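Local coordinates for CCMAN5 (Cellulosimicrobium cellulans, PDB 2XSG), which probably hydrolyses alpha-mannosidic linkages as a calcium-containing family 92 glycosidase, an activity linked to mannose-6-phosphate modification of yeast-produced lysosomal enzymes, at residues Gly77-Val82 with Leu250-Ser255; Leu254-Val259 with His399-Val404. All coordinates share one frame; numbering follows the deposited sequence.

Interaction 1. Residues Gly77-Val82 with Leu250-Ser255; sequences GDLLVV and LQVTLS
L79 and V81 pack on L250, V252 and L254, joining two strands that run in opposite directions. No hydrogen bond links them: the facing CA atoms of L79 and V252 are 9.4 Å apart, a separation spanned by side chains, as between the layers of a beta sandwich. V81 and L250 meet tip to tip. L250 has CG anti to its backbone nitrogen (chi1 -169°), which extends the leucine so that CD2 reaches both methyls of V81, at 4.0 Å from V81 CG2 and 4.1 Å from V81 CG1. A branched valine suits this place because its two methyls share the leucine end. L79 and V252 instead lie alongside, their side chains running contrary ways, with L79 CD1 3.9 Å from V252 CG1. That same CD1 approaches L254 CD2 more loosely, at 4.4 Å. L79 lies just before the regular strand and has a positive phi; its chi1 of -146° is removed from a fully staggered value, and the long side chain still reaches two residues of the partner. Alternation along L250-S255 sorts residue types: the apolar L250, V252 and L254 point at L79 and V81, whereas Q251 and S255 meet helix 259-270 and T253 OG1 bonds to Q266 there. D78, just before L79, is held by a salt bridge to R170 and by hydrogen bonds to T65, Y200 and N166. In the N-terminal domain, strand 80-84 is an outer strand of a five-stranded antiparallel sheet; strand 248-255 belongs to the facing sheet, flanked by strands 144-150 and 198-208, with helix 259-270 over its other side.

Interaction 2. Residues Leu254-Val259 with His399-Val404; sequences LSPVSV and HSVPTV
P256 sets CB and CG of its ring against the carbonyl oxygen and CB of S400, and this is the tight part of the contact. P256 CB lies 3.2 Å from S400 O, with P256 CG 3.7 Å from the same oxygen. P256 CB is also 3.8 Å from S400 CB. These are carbon-to-oxygen and carbon-to-carbon approaches; no hydrogen bond crosses between the segments. Packing is slacker next door, where P256 CG meets V401 CG1 at 4.3 Å. The rigid ring suits the site: it offers an apolar surface without an N-H, and L202 of strand 198-208 lies against it as well. The small serine is consistent with so close an approach of the main chain at S400. Its chi1 of 75° sets OG between the backbone nitrogen and the carbonyl carbon, and OG bonds to D349. Beyond P256 the chain turns off toward a more open side. V257 points away from S400; V257, S258 and V259 are partly exposed, and S258 and V259 do not touch H399-V404. The turn is fixed locally: S255 OG accepts from V257 N at 3.0 Å, with an N-H...O angle of 155°, forming an ST turn around P256. S258, next after V257, is the N-cap of helix 259-270, its hydroxyl reaching Q261 N. Serine serves in both places because a short hydroxyl can bond to nearby backbone. The chemistry implies a join by shape rather than by directed bonds: the turn after strand 248-255 abuts a catalytic-domain loop through ring carbons set against a carbonyl oxygen and an apolar P256-V401 touch, while P256 O bonds elsewhere, to R333.

Strand 248-255 carries interaction 1, and P256, the first residue after it, makes interaction 2; L254 and S255 belong to the segments of both, and the two centres lie 13 Å apart. Along the chain 77-82 comes first, then the continuous run 250-259, then 399-404 in the loop between helices 368-387 and 409-418. Interaction 1 spans 167 intervening residues rich in strand and none in helix, and lies inside the N-terminal beta domain. Interaction 2 spans a mostly helical part and leads across to the catalytic domain. The strand thus packs in the core between sheets, and the turn after it meets the neighbouring domain just before helix 259-270 begins.

Interaction 1. Residues Gly77-Val82 with Leu250-Ser255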
ATOM      1  N   GLY A  77     -13.738   6.906   0.995  1.00  2.83           N
ATOM      2  CA  GLY A  77     -14.818   7.187   0.026  1.00  2.77           C
ATOM      3  C   GLY A  77     -15.792   8.255   0.528  1.00  3.06           C
ATOM      4  O   GLY A  77     -16.921   8.341   0.044  1.00  3.23           O
ATOM      5  N   ASP A  78     -15.344   9.066   1.491  1.00  2.87           N
ATOM      6  CA  ASP A  78     -16.153  10.133   2.097  1.00  3.19           C
ATOM      7  C   ASP A  78     -16.253  11.370   1.214  1.00  3.55           C
ATOM      8  O   ASP A  78     -15.330  11.674   0.453  1.00  3.97           O
ATOM      9  CB  ASP A  78     -15.545  10.606   3.430  1.00  2.38           C
ATOM     10  CG  ASP A  78     -15.498   9.508   4.489  1.00  2.92           C
ATOM     11  OD1 ASP A  78     -14.376   9.062   4.854  1.00  2.16           O
ATOM     12  OD2 ASP A  78     -16.582   9.104   4.946  1.00  2.86           O
ATOM     13  N   LEU A  79     -17.371  12.086   1.375  1.00  3.12           N
ATOM     14  CA  LEU A  79     -17.577  13.419   0.832  1.00  3.46           C
ATOM     15  C   LEU A  79     -17.710  13.369  -0.693  1.00  3.23           C
ATOM     16  O   LEU A  79     -16.769  13.703  -1.416  1.00  3.16           O
ATOM     17  CB  LEU A  79     -16.458  14.367   1.262  1.00  4.01           C
ATOM     18  CG  LEU A  79     -16.788  15.846   1.516  1.00  5.87           C
ATOM     19  CD1 LEU A  79     -15.732  16.471   2.436  1.00  5.43           C
ATOM     20  CD2 LEU A  79     -16.898  16.634   0.209  1.00  7.17           C
ATOM     21  N   LEU A  80     -18.884  12.951  -1.157  1.00  2.57           N
ATOM     22  CA  LEU A  80     -19.132  12.798  -2.578  1.00  3.19           C
ATOM     23  C   LEU A  80     -19.674  14.094  -3.146  1.00  3.30           C
ATOM     24  O   LEU A  80     -20.713  14.594  -2.700  1.00  4.14           O
ATOM     25  CB  LEU A  80     -20.075  11.612  -2.855  1.00  3.27           C
ATOM     26  CG  LEU A  80     -20.478  11.335  -4.317  1.00  3.65           C
ATOM     27  CD1 LEU A  80     -19.304  10.784  -5.119  1.00  3.01           C
ATOM     28  CD2 LEU A  80     -21.668  10.366  -4.369  1.00  2.00           C
ATOM     29  N   VAL A  81     -18.953  14.646  -4.116  1.00  3.12           N
ATOM     30  CA  VAL A  81     -19.382  15.853  -4.832  1.00  2.38           C
ATOM     31  C   VAL A  81     -19.832  15.494  -6.256  1.00  2.49           C
ATOM     32  O   VAL A  81     -19.045  14.990  -7.046  1.00  2.00           O
ATOM     33  CB  VAL A  81     -18.252  16.907  -4.876  1.00  2.67           C
ATOM     34  CG1 VAL A  81     -18.621  18.100  -5.810  1.00  2.00           C
ATOM     35  CG2 VAL A  81     -17.869  17.385  -3.440  1.00  2.00           C
ATOM     36  N   VAL A  82     -21.104  15.753  -6.550  1.00  2.07           N
ATOM     37  CA  VAL A  82     -21.736  15.360  -7.797  1.00  2.66           C
ATOM     38  C   VAL A  82     -22.242  16.590  -8.562  1.00  2.63           C
ATOM     39  O   VAL A  82     -23.166  17.269  -8.084  1.00  3.18           O
ATOM     40  CB  VAL A  82     -22.960  14.416  -7.547  1.00  2.50           C
ATOM     41  CG1 VAL A  82     -23.606  13.998  -8.867  1.00  2.00           C
ATOM     42  CG2 VAL A  82     -22.549  13.184  -6.757  1.00  3.01           C
ATOM     43  N   LEU A 250     -14.634  24.703  -6.667  1.00  4.19           N
ATOM     44  CA  LEU A 250     -14.848  24.229  -5.318  1.00  3.68           C
ATOM     45  C   LEU A 250     -13.507  23.813  -4.751  1.00  3.96           C
ATOM     46  O   LEU A 250     -12.677  23.247  -5.466  1.00  3.22           O
ATOM     47  CB  LEU A 250     -15.803  23.032  -5.306  1.00  4.02           C
ATOM     48  CG  LEU A 250     -16.309  22.633  -3.919  1.00  3.60           C
ATOM     49  CD1 LEU A 250     -17.430  23.563  -3.532  1.00  2.76           C
ATOM     50  CD2 LEU A 250     -16.777  21.184  -3.876  1.00  2.17           C
ATOM     51  N   GLN A 251     -13.301  24.095  -3.464  1.00  3.99           N
ATOM     52  CA  GLN A 251     -12.055  23.749  -2.792  1.00  3.91           C
ATOM     53  C   GLN A 251     -12.391  23.061  -1.485  1.00  3.70           C
ATOM     54  O   GLN A 251     -13.106  23.613  -0.654  1.00  3.32           O
ATOM     55  CB  GLN A 251     -11.194  25.005  -2.558  1.00  4.18           C
ATOM     56  CG  GLN A 251     -10.819  25.782  -3.839  1.00  5.20           C
ATOM     57  CD  GLN A 251      -9.789  26.862  -3.592  1.00  6.32           C
ATOM     58  OE1 GLN A 251      -8.970  27.182  -4.467  1.00  7.81           O
ATOM     59  NE2 GLN A 251      -9.808  27.426  -2.395  1.00  5.35           N
ATOM     60  N   VAL A 252     -11.890  21.838  -1.317  1.00  4.21           N
ATOM     61  CA  VAL A 252     -12.213  21.019  -0.148  1.00  4.45           C
ATOM     62  C   VAL A 252     -10.918  20.679   0.584  1.00  4.79           C
ATOM     63  O   VAL A 252      -9.993  20.139  -0.024  1.00  4.56           O
ATOM     64  CB  VAL A 252     -12.890  19.687  -0.568  1.00  4.89           C
ATOM     65  CG1 VAL A 252     -13.261  18.851   0.655  1.00  4.71           C
ATOM     66  CG2 VAL A 252     -14.118  19.934  -1.469  1.00  5.38           C
ATOM     67  N   THR A 253     -10.852  20.971   1.880  1.00  3.94           N
ATOM     68  CA  THR A 253      -9.657  20.623   2.655  1.00  4.13           C
ATOM     69  C   THR A 253     -10.043  19.772   3.870  1.00  3.77           C
ATOM     70  O   THR A 253     -11.086  20.027   4.492  1.00  3.52           O
ATOM     71  CB  THR A 253      -8.863  21.886   3.062  1.00  4.06           C
ATOM     72  OG1 THR A 253      -8.483  22.595   1.879  1.00  4.28           O
ATOM     73  CG2 THR A 253      -7.603  21.540   3.840  1.00  4.06           C
ATOM     74  N   LEU A 254      -9.208  18.767   4.163  1.00  3.10           N
ATOM     75  CA  LEU A 254      -9.417  17.794   5.245  1.00  3.15           C
ATOM     76  C   LEU A 254      -8.424  17.969   6.390  1.00  3.16           C
ATOM     77  O   LEU A 254      -7.257  18.274   6.184  1.00  3.79           O
ATOM     78  CB  LEU A 254      -9.285  16.347   4.708  1.00  3.45           C
ATOM     79  CG  LEU A 254     -10.154  15.957   3.513  1.00  2.89           C
ATOM     80  CD1 LEU A 254      -9.708  14.664   2.795  1.00  2.93           C
ATOM     81  CD2 LEU A 254     -11.609  15.836   3.979  1.00  2.00           C
ATOM     82  N   SER A 255      -8.883  17.726   7.609  1.00  3.27           N
ATOM     83  CA  SER A 255      -8.003  17.784   8.777  1.00  3.13           C
ATOM     84  C   SER A 255      -8.475  16.775   9.796  1.00  2.54           C
ATOM     85  O   SER A 255      -9.670  16.697  10.068  1.00  2.56           O
ATOM     86  CB  SER A 255      -8.011  19.185   9.406  1.00  3.13           C
ATOM     87  OG  SER A 255      -7.254  19.231  10.618  1.00  3.49           O
TER

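Interaction 2. Residues Leu254-Val259 with His399-Val404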
ATOM      1  N   LEU A 254      -9.208  18.767   4.163  1.00  3.10           N
ATOM      2  CA  LEU A 254      -9.417  17.794   5.245  1.00  3.15           C
ATOM      3  C   LEU A 254      -8.424  17.969   6.390  1.00  3.16           C
ATOM      4  O   LEU A 254      -7.257  18.274   6.184  1.00  3.79           O
ATOM      5  CB  LEU A 254      -9.285  16.347   4.708  1.00  3.45           C
ATOM      6  CG  LEU A 254     -10.154  15.957   3.513  1.00  2.89           C
ATOM      7  CD1 LEU A 254      -9.708  14.664   2.795  1.00  2.93           C
ATOM      8  CD2 LEU A 254     -11.609  15.836   3.979  1.00  2.00           C
ATOM      9  N   SER A 255      -8.883  17.726   7.609  1.00  3.27           N
ATOM     10  CA  SER A 255      -8.003  17.784   8.777  1.00  3.13           C
ATOM     11  C   SER A 255      -8.475  16.775   9.796  1.00  2.54           C
ATOM     12  O   SER A 255      -9.670  16.697  10.068  1.00  2.56           O
ATOM     13  CB  SER A 255      -8.011  19.185   9.406  1.00  3.13           C
ATOM     14  OG  SER A 255      -7.254  19.231  10.618  1.00  3.49           O
ATOM     15  N   PRO A 256      -7.538  15.996  10.364  1.00  2.29           N
ATOM     16  CA  PRO A 256      -7.856  15.112  11.470  1.00  2.32           C
ATOM     17  C   PRO A 256      -8.064  15.879  12.774  1.00  2.53           C
ATOM     18  O   PRO A 256      -8.480  15.282  13.787  1.00  2.28           O
ATOM     19  CB  PRO A 256      -6.610  14.218  11.570  1.00  2.75           C
ATOM     20  CG  PRO A 256      -5.858  14.424  10.255  1.00  2.07           C
ATOM     21  CD  PRO A 256      -6.136  15.851   9.946  1.00  2.52           C
ATOM     22  N   VAL A 257      -7.804  17.186  12.751  1.00  2.41           N
ATOM     23  CA  VAL A 257      -7.776  17.988  13.980  1.00  2.47           C
ATOM     24  C   VAL A 257      -9.087  18.751  14.247  1.00  2.66           C
ATOM     25  O   VAL A 257      -9.660  18.651  15.345  1.00  2.13           O
ATOM     26  CB  VAL A 257      -6.572  18.957  13.967  1.00  2.32           C
ATOM     27  CG1 VAL A 257      -6.653  19.995  15.090  1.00  2.00           C
ATOM     28  CG2 VAL A 257      -5.262  18.166  14.041  1.00  3.40           C
ATOM     29  N   SER A 258      -9.533  19.546  13.277  1.00  2.91           N
ATOM     30  CA  SER A 258     -10.748  20.342  13.461  1.00  3.37           C
ATOM     31  C   SER A 258     -11.147  21.020  12.190  1.00  3.75           C
ATOM     32  O   SER A 258     -10.371  21.059  11.214  1.00  3.80           O
ATOM     33  CB  SER A 258     -10.573  21.396  14.572  1.00  3.66           C
ATOM     34  OG  SER A 258      -9.730  22.475  14.168  1.00  3.41           O
ATOM     35  N   VAL A 259     -12.373  21.538  12.187  1.00  3.20           N
ATOM     36  CA  VAL A 259     -12.843  22.317  11.063  1.00  3.32           C
ATOM     37  C   VAL A 259     -11.987  23.577  10.912  1.00  3.51           C
ATOM     38  O   VAL A 259     -11.561  23.917   9.805  1.00  3.41           O
ATOM     39  CB  VAL A 259     -14.344  22.667  11.207  1.00  3.86           C
ATOM     40  CG1 VAL A 259     -14.667  23.990  10.492  1.00  2.01           C
ATOM     41  CG2 VAL A 259     -15.204  21.516  10.641  1.00  3.03           C
ATOM     42  N   HIS A 399      -9.593   6.420  15.071  1.00  4.46           N
ATOM     43  CA  HIS A 399      -8.341   6.860  14.437  1.00  3.71           C
ATOM     44  C   HIS A 399      -8.399   8.202  13.654  1.00  3.48           C
ATOM     45  O   HIS A 399      -9.482   8.702  13.355  1.00  3.19           O
ATOM     46  CB  HIS A 399      -7.763   5.717  13.616  1.00  2.90           C
ATOM     47  CG  HIS A 399      -7.084   4.693  14.466  1.00  3.29           C
ATOM     48  ND1 HIS A 399      -7.778   3.833  15.293  1.00  3.39           N
ATOM     49  CD2 HIS A 399      -5.773   4.439  14.671  1.00  2.00           C
ATOM     50  CE1 HIS A 399      -6.917   3.077  15.950  1.00  2.00           C
ATOM     51  NE2 HIS A 399      -5.697   3.433  15.600  1.00  2.00           N
ATOM     52  N   SER A 400      -7.234   8.796  13.374  1.00  3.30           N
ATOM     53  CA  SER A 400      -7.169  10.164  12.817  1.00  3.42           C
ATOM     54  C   SER A 400      -7.407  10.220  11.311  1.00  3.36           C
ATOM     55  O   SER A 400      -7.695  11.288  10.769  1.00  3.59           O
ATOM     56  CB  SER A 400      -5.841  10.864  13.194  1.00  3.38           C
ATOM     57  OG  SER A 400      -4.739  10.375  12.448  1.00  2.45           O
ATOM     58  N   VAL A 401      -7.278   9.063  10.656  1.00  3.11           N
ATOM     59  CA  VAL A 401      -7.457   8.890   9.200  1.00  2.51           C
ATOM     60  C   VAL A 401      -7.981   7.462   8.993  1.00  3.07           C
ATOM     61  O   VAL A 401      -7.823   6.629   9.894  1.00  2.79           O
ATOM     62  CB  VAL A 401      -6.125   9.030   8.432  1.00  3.00           C
ATOM     63  CG1 VAL A 401      -5.534  10.440   8.567  1.00  3.01           C
ATOM     64  CG2 VAL A 401      -5.113   7.971   8.891  1.00  2.31           C
ATOM     65  N   PRO A 402      -8.601   7.163   7.822  1.00  3.01           N
ATOM     66  CA  PRO A 402      -8.967   5.780   7.573  1.00  3.03           C
ATOM     67  C   PRO A 402      -7.732   4.915   7.703  1.00  2.95           C
ATOM     68  O   PRO A 402      -6.634   5.325   7.301  1.00  2.34           O
ATOM     69  CB  PRO A 402      -9.477   5.781   6.122  1.00  3.16           C
ATOM     70  CG  PRO A 402      -9.244   7.115   5.587  1.00  3.44           C
ATOM     71  CD  PRO A 402      -9.026   8.052   6.725  1.00  3.56           C
ATOM     72  N   THR A 403      -7.904   3.739   8.293  1.00  3.00           N
ATOM     73  CA  THR A 403      -6.763   2.883   8.602  1.00  2.63           C
ATOM     74  C   THR A 403      -7.188   1.415   8.600  1.00  2.70           C
ATOM     75  O   THR A 403      -8.379   1.100   8.472  1.00  2.73           O
ATOM     76  CB  THR A 403      -6.125   3.305   9.936  1.00  2.74           C
ATOM     77  OG1 THR A 403      -4.817   2.729  10.070  1.00  2.00           O
ATOM     78  CG2 THR A 403      -7.025   2.916  11.137  1.00  3.53           C
ATOM     79  N   VAL A 404      -6.226   0.507   8.705  1.00  2.53           N
ATOM     80  CA  VAL A 404      -6.550  -0.912   8.538  1.00  2.59           C
ATOM     81  C   VAL A 404      -6.153  -1.744   9.754  1.00  2.46           C
ATOM     82  O   VAL A 404      -7.006  -2.129  10.526  1.00  2.47           O
ATOM     83  CB  VAL A 404      -5.934  -1.501   7.262  1.00  2.82           C
ATOM     84  CG1 VAL A 404      -6.472  -2.918   6.999  1.00  2.76           C
ATOM     85  CG2 VAL A 404      -6.204  -0.583   6.060  1.00  2.67           C
TER